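Long-range contact in Lin0012 protein (PDB 3K17), which probably phosphorylates phosphomevalonate at the expense of ATP in the mevalonate route to isopentenyl diphosphate, as a GHMP-family kinase: residues Q8-Y16 with G116-A126. Sequence-based numbering, arbitrary orientation.
Sequences QVKIPGKLY and GLGSSAAATVA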
loop_
_atom_site.group_PDB
_atom_site.type_symbol
_atom_site.label_atom_id
_atom_site.label_comp_id
_atom_site.label_asym_id
_atom_site.label_seq_id
_atom_site.Cartn_x
_atom_site.Cartn_y
_atom_site.Cartn_z
ATOM N N GLN A 8 -29.202 1.577 -33.150
ATOM C CA GLN A 8 -29.243 0.257 -32.528
ATOM C C GLN A 8 -28.282 -0.702 -33.213
ATOM O O GLN A 8 -28.346 -0.894 -34.428
ATOM C CB GLN A 8 -30.653 -0.340 -32.588
ATOM C CG GLN A 8 -30.779 -1.656 -31.820
ATOM C CD GLN A 8 -31.989 -2.482 -32.228
ATOM O OE1 GLN A 8 -32.052 -3.007 -33.340
ATOM N NE2 GLN A 8 -32.954 -2.600 -31.327
ATOM N N VAL A 9 -27.389 -1.298 -32.432
ATOM C CA VAL A 9 -26.418 -2.254 -32.964
ATOM C C VAL A 9 -26.629 -3.619 -32.312
ATOM O O VAL A 9 -26.635 -3.740 -31.087
ATOM C CB VAL A 9 -24.966 -1.794 -32.692
ATOM C CG1 VAL A 9 -23.984 -2.896 -33.088
ATOM C CG2 VAL A 9 -24.668 -0.506 -33.471
ATOM N N LYS A 10 -26.820 -4.642 -33.133
ATOM C CA LYS A 10 -27.010 -5.988 -32.622
ATOM C C LYS A 10 -25.867 -6.855 -33.104
ATOM O O LYS A 10 -25.683 -7.045 -34.309
ATOM C CB LYS A 10 -28.341 -6.580 -33.089
ATOM C CG LYS A 10 -29.549 -5.756 -32.688
ATOM C CD LYS A 10 -30.851 -6.407 -33.141
ATOM C CE LYS A 10 -31.485 -7.211 -32.025
ATOM N NZ LYS A 10 -31.877 -6.332 -30.876
ATOM N N ILE A 11 -25.102 -7.367 -32.146
ATOM C CA ILE A 11 -23.962 -8.224 -32.425
ATOM C C ILE A 11 -24.306 -9.639 -31.996
ATOM O O ILE A 11 -24.704 -9.890 -30.840
ATOM C CB ILE A 11 -22.703 -7.756 -31.658
ATOM C CG1 ILE A 11 -22.405 -6.291 -31.990
ATOM C CG2 ILE A 11 -21.519 -8.629 -32.020
ATOM C CD1 ILE A 11 -22.279 -5.994 -33.502
ATOM N N PRO A 12 -24.162 -10.593 -32.922
ATOM C CA PRO A 12 -24.463 -11.992 -32.635
ATOM C C PRO A 12 -23.378 -12.637 -31.781
ATOM O O PRO A 12 -22.227 -12.197 -31.794
ATOM C CB PRO A 12 -24.536 -12.611 -34.026
ATOM C CG PRO A 12 -23.442 -11.856 -34.756
ATOM C CD PRO A 12 -23.679 -10.422 -34.308
ATOM N N GLY A 13 -23.764 -13.668 -31.034
ATOM C CA GLY A 13 -22.815 -14.402 -30.218
ATOM C C GLY A 13 -22.051 -15.328 -31.152
ATOM O O GLY A 13 -22.346 -15.372 -32.347
ATOM N N LYS A 14 -21.093 -16.081 -30.622
ATOM C CA LYS A 14 -20.286 -16.964 -31.458
ATOM C C LYS A 14 -20.124 -18.356 -30.879
ATOM O O LYS A 14 -20.269 -18.570 -29.679
ATOM C CB LYS A 14 -18.891 -16.361 -31.651
ATOM C CG LYS A 14 -18.047 -16.349 -30.355
ATOM C CD LYS A 14 -17.167 -17.605 -30.208
ATOM C CE LYS A 14 -16.800 -17.893 -28.748
ATOM N NZ LYS A 14 -17.961 -18.500 -28.007
ATOM N N LEU A 15 -19.792 -19.292 -31.757
ATOM C CA LEU A 15 -19.558 -20.672 -31.377
ATOM C C LEU A 15 -18.450 -21.245 -32.239
ATOM O O LEU A 15 -18.548 -21.230 -33.468
ATOM C CB LEU A 15 -20.825 -21.513 -31.577
ATOM C CG LEU A 15 -21.883 -21.446 -30.472
ATOM C CD1 LEU A 15 -23.117 -22.229 -30.885
ATOM C CD2 LEU A 15 -21.287 -22.011 -29.173
ATOM N N TYR A 16 -17.386 -21.723 -31.602
ATOM C CA TYR A 16 -16.308 -22.357 -32.341
ATOM C C TYR A 16 -16.897 -23.666 -32.840
ATOM O O TYR A 16 -17.674 -24.314 -32.131
ATOM C CB TYR A 16 -15.122 -22.650 -31.424
ATOM C CG TYR A 16 -14.127 -21.517 -31.346
ATOM C CD1 TYR A 16 -13.148 -21.362 -32.327
ATOM C CD2 TYR A 16 -14.190 -20.576 -30.320
ATOM C CE1 TYR A 16 -12.258 -20.304 -32.296
ATOM C CE2 TYR A 16 -13.300 -19.503 -30.277
ATOM C CZ TYR A 16 -12.338 -19.375 -31.271
ATOM O OH TYR A 16 -11.461 -18.317 -31.253
ATOM N N GLY A 116 -21.753 -18.963 -22.813
ATOM C CA GLY A 116 -20.427 -19.200 -23.355
ATOM C C GLY A 116 -20.473 -18.907 -24.849
ATOM O O GLY A 116 -19.899 -19.631 -25.660
ATOM N N LEU A 117 -21.166 -17.832 -25.208
ATOM C CA LEU A 117 -21.312 -17.436 -26.605
ATOM C C LEU A 117 -20.429 -16.254 -27.000
ATOM O O LEU A 117 -20.706 -15.570 -27.986
ATOM C CB LEU A 117 -22.784 -17.129 -26.888
ATOM C CG LEU A 117 -23.642 -18.384 -26.652
ATOM C CD1 LEU A 117 -25.130 -18.083 -26.757
ATOM C CD2 LEU A 117 -23.225 -19.434 -27.674
ATOM N N GLY A 118 -19.367 -16.015 -26.230
ATOM C CA GLY A 118 -18.453 -14.923 -26.544
ATOM C C GLY A 118 -18.894 -13.567 -26.027
ATOM O O GLY A 118 -18.751 -12.556 -26.709
ATOM N N SER A 119 -19.413 -13.536 -24.804
ATOM C CA SER A 119 -19.883 -12.282 -24.232
ATOM C C SER A 119 -18.903 -11.123 -24.341
ATOM O O SER A 119 -19.289 -10.039 -24.751
ATOM C CB SER A 119 -20.284 -12.489 -22.766
ATOM O OG SER A 119 -21.417 -13.335 -22.679
ATOM N N SER A 120 -17.638 -11.341 -23.989
ATOM C CA SER A 120 -16.658 -10.258 -24.038
ATOM C C SER A 120 -16.368 -9.779 -25.464
ATOM O O SER A 120 -16.258 -8.580 -25.715
ATOM C CB SER A 120 -15.348 -10.673 -23.334
ATOM O OG SER A 120 -14.710 -11.777 -23.977
ATOM N N ALA A 121 -16.250 -10.710 -26.398
ATOM C CA ALA A 121 -15.988 -10.339 -27.786
ATOM C C ALA A 121 -17.182 -9.573 -28.361
ATOM O O ALA A 121 -17.018 -8.525 -28.987
ATOM C CB ALA A 121 -15.726 -11.584 -28.612
ATOM N N ALA A 122 -18.386 -10.092 -28.135
ATOM C CA ALA A 122 -19.586 -9.454 -28.666
ATOM C C ALA A 122 -19.760 -8.029 -28.159
ATOM O O ALA A 122 -20.156 -7.128 -28.910
ATOM C CB ALA A 122 -20.813 -10.287 -28.333
ATOM N N ALA A 123 -19.463 -7.816 -26.883
ATOM C CA ALA A 123 -19.590 -6.485 -26.305
ATOM C C ALA A 123 -18.561 -5.558 -26.944
ATOM O O ALA A 123 -18.862 -4.413 -27.303
ATOM C CB ALA A 123 -19.378 -6.551 -24.782
ATOM N N THR A 124 -17.336 -6.050 -27.072
ATOM C CA THR A 124 -16.271 -5.268 -27.680
ATOM C C THR A 124 -16.675 -4.847 -29.108
ATOM O O THR A 124 -16.569 -3.678 -29.488
ATOM C CB THR A 124 -14.970 -6.086 -27.743
ATOM O OG1 THR A 124 -14.569 -6.439 -26.415
ATOM C CG2 THR A 124 -13.857 -5.278 -28.396
ATOM N N VAL A 125 -17.140 -5.812 -29.888
ATOM C CA VAL A 125 -17.553 -5.554 -31.271
ATOM C C VAL A 125 -18.734 -4.583 -31.341
ATOM O O VAL A 125 -18.809 -3.764 -32.255
ATOM C CB VAL A 125 -17.906 -6.887 -31.995
ATOM C CG1 VAL A 125 -18.585 -6.622 -33.342
ATOM C CG2 VAL A 125 -16.625 -7.695 -32.221
ATOM N N ALA A 126 -19.646 -4.657 -30.371
ATOM C CA ALA A 126 -20.797 -3.765 -30.348
ATOM C C ALA A 126 -20.338 -2.317 -30.142
ATOM O O ALA A 126 -20.833 -1.395 -30.805
ATOM C CB ALA A 126 -21.777 -4.180 -29.236
#
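A backbone hydrogen bond joins K14 to L117: K14 N donates to L117 O over 2.7 Å. It is nearly straight, 166° at the hydrogen, and the donor arrives from above the carbonyl plane. In return, L117 CA makes a CA-H...O contact with K14 O at 3.4 Å. The lysine side chain then folds back over the loop. With chi1 at 69°, CG sits between the backbone N and the carbonyl carbon, and further bends at chi2 and chi4 bring K14 NZ within 3.2 Å of G116 O. At G13 and G118 the backbones come close with no side chain between them: G13 CA lies 3.3 Å from L117 O, and G118, the helix N-cap, runs against the aliphatic part of K14. The positive phi of G118 (84°) suits glycine.

Apolar contacts follow on both the loop and the helix. L15 CD2 meets L117 CD2 at 3.6 Å, while I11 faces the start of helix 119-135. I11 CG2, anti to the backbone N, lies near A122 and V125. I11 CG1 lies 3.5 Å from A126 CB, and I11 CD1 3.8 Å from V125 CG1. The axes of 8-16 and 119-126 approach to 7.9 Å, a spacing consistent with the small A122 and A126 against I11.

The sequence GLGSSAAA fits the glycine- and serine-rich phosphate-binding motif of GHMP kinases, which precedes a helix packed on the N-terminal domain's sheet. A backbone hydrogen bond, with a CA-H...O contact, thus ties L117 to strand 7-18, and a buried hydrocarbon interface seats the helix, consistent with a loop that would be held in place for binding ATP phosphates.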